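Local coordinates for protein putative efflux transporter (Bacteroides eggerthii, PDB 4L8J) that probably serves as the periplasmic membrane-fusion (adaptor) subunit of a tripartite efflux pump, at the interface of chains A and B. Residues are numbered along the deposited sequence; one frame, centred on the assembly and turned at random. Chains: chain A/B, Putative efflux transporter.

The interface of chains A and B. Residues chain A 4, 6-8; chain B 322-325.
A:Arg8 and B:Ile324 pair in a parallel beta bridge that sets the N-terminal segment of one chain alongside the C-terminal strand 324-326 of the other, a worked example of two copies joined by pairing of backbone segments across the interface. Two-fold symmetry repeats the patch with the chains exchanged; whether the pair also forms in solution cannot be settled from the crystal structure alone.

Backbone hydrogen bonds link the two segments. B:Arg323 N gives its hydrogen to A:Thr4 O at 2.9 Å, almost straight and in the carbonyl plane. Further along, A:Arg8 N makes a weak bond to B:Arg323 O, and A:Arg8 O accepts from B:Lys325 N at 2.9 Å. This last donor stands above the carbonyl plane, 43° out of it, rather than on a lone pair.

The B:Gln322 side chain adds to the backbone bonds. It holds CG anti to its backbone N (chi1 -173°) and runs on extended, which carries its amide to the A:Leu6 carbonyl. There NE2 donates to A:Leu6 O at 2.8 Å; the acceptor lies in the amide plane, while the donor is tilted from the carbonyl plane. The bond is likely to fix the rotation of the amide. The side chain of A:Arg8, bent at chi2 and chi3, passes the same amide with its guanidinium plane turned 74° from it, and no hydrogen bond links the two.

Apolar contacts fill in around these bonds. A:Thr4 packs with its CA, CB and methyl CG2 against the backbone of B:Gln322, its CA 3.7 Å from B:Gln322 CA. The two methyls of A:Val7 lie over one face of the segment from B:Arg323 to B:Lys325: CG1, anti to the backbone N, points toward the main chain of B:Ile324 and reaches B:Lys325 CB at 4.0 Å. The other methyl, A:Val7 CG2, lies against the aliphatic stem of B:Arg323, 3.8 Å from both its CB and its CD.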
loop_
_atom_site.group_PDB
_atom_site.type_symbol
_atom_site.label_atom_id
_atom_site.label_comp_id
_atom_site.label_asym_id
_atom_site.label_seq_id
_atom_site.Cartn_x
_atom_site.Cartn_y
_atom_site.Cartn_z
ATOM N N THR A 4 -22.112 34.867 -4.696
ATOM C CA THR A 4 -22.654 33.591 -4.223
ATOM C C THR A 4 -23.939 33.230 -5.036
ATOM O O THR A 4 -24.273 32.050 -5.173
ATOM C CB THR A 4 -22.922 33.623 -2.695
ATOM O OG1 THR A 4 -23.820 34.692 -2.386
ATOM C CG2 THR A 4 -21.630 33.732 -1.850
ATOM N N LEU A 6 -24.260 33.655 -8.236
ATOM C CA LEU A 6 -23.805 33.109 -9.501
ATOM C C LEU A 6 -23.706 31.612 -9.338
ATOM O O LEU A 6 -22.880 31.108 -8.573
ATOM C CB LEU A 6 -22.477 33.733 -9.961
ATOM C CG LEU A 6 -22.218 33.715 -11.479
ATOM C CD1 LEU A 6 -23.093 34.744 -12.208
ATOM C CD2 LEU A 6 -20.751 34.043 -11.802
ATOM N N VAL A 7 -24.603 30.903 -10.000
ATOM C CA VAL A 7 -24.704 29.448 -9.918
ATOM C C VAL A 7 -23.655 28.856 -10.822
ATOM O O VAL A 7 -23.617 29.161 -12.004
ATOM C CB VAL A 7 -26.131 28.949 -10.230
ATOM C CG1 VAL A 7 -26.235 27.428 -10.116
ATOM C CG2 VAL A 7 -27.126 29.612 -9.288
ATOM N N ARG A 8 -22.794 28.020 -10.236
ATOM C CA ARG A 8 -21.683 27.384 -10.908
ATOM C C ARG A 8 -21.942 25.905 -11.071
ATOM O O ARG A 8 -22.241 25.246 -10.079
ATOM C CB ARG A 8 -20.390 27.613 -10.073
ATOM C CG ARG A 8 -19.057 27.305 -10.787
ATOM C CD ARG A 8 -18.642 28.384 -11.783
ATOM N NE ARG A 8 -18.468 29.691 -11.149
ATOM C CZ ARG A 8 -18.025 30.774 -11.774
ATOM N NH1 ARG A 8 -17.707 30.722 -13.062
ATOM N NH2 ARG A 8 -17.891 31.917 -11.117
ATOM N N GLN B 322 -21.350 29.950 -2.017
ATOM C CA GLN B 322 -21.821 30.059 -3.408
ATOM C C GLN B 322 -22.781 28.920 -3.792
ATOM O O GLN B 322 -22.556 27.766 -3.449
ATOM C CB GLN B 322 -20.632 30.086 -4.384
ATOM C CG GLN B 322 -21.035 30.376 -5.833
ATOM C CD GLN B 322 -19.889 30.816 -6.715
ATOM O OE1 GLN B 322 -18.731 30.845 -6.320
ATOM N NE2 GLN B 322 -20.198 31.208 -7.936
ATOM N N ARG B 323 -23.843 29.269 -4.512
ATOM C CA ARG B 323 -24.785 28.312 -5.072
ATOM C C ARG B 323 -24.111 27.504 -6.184
ATOM O O ARG B 323 -23.314 28.056 -6.960
ATOM C CB ARG B 323 -26.002 29.023 -5.677
ATOM C CG ARG B 323 -26.865 29.853 -4.756
ATOM C CD ARG B 323 -27.959 30.454 -5.637
ATOM N NE ARG B 323 -29.041 31.092 -4.886
ATOM C CZ ARG B 323 -30.062 30.441 -4.336
ATOM N NH1 ARG B 323 -30.134 29.115 -4.411
ATOM N NH2 ARG B 323 -31.010 31.110 -3.690
ATOM N N ILE B 324 -24.501 26.230 -6.326
ATOM C CA ILE B 324 -23.947 25.400 -7.385
ATOM C C ILE B 324 -25.048 24.629 -8.082
ATOM O O ILE B 324 -26.168 24.523 -7.573
ATOM C CB ILE B 324 -22.836 24.423 -6.835
ATOM C CG1 ILE B 324 -23.333 23.509 -5.684
ATOM C CG2 ILE B 324 -21.553 25.149 -6.437
ATOM C CD1 ILE B 324 -24.060 22.252 -6.118
ATOM N N LYS B 325 -24.690 23.981 -9.199
ATOM C CA LYS B 325 -25.561 23.038 -9.862
ATOM C C LYS B 325 -24.718 21.793 -10.083
ATOM O O LYS B 325 -23.635 21.873 -10.675
ATOM C CB LYS B 325 -26.204 23.586 -11.163
ATOM C CG LYS B 325 -27.127 22.553 -11.789
ATOM C CD LYS B 325 -27.580 22.911 -13.184
ATOM C CE LYS B 325 -28.307 21.750 -13.760
ATOM N NZ LYS B 325 -29.756 21.888 -13.617
#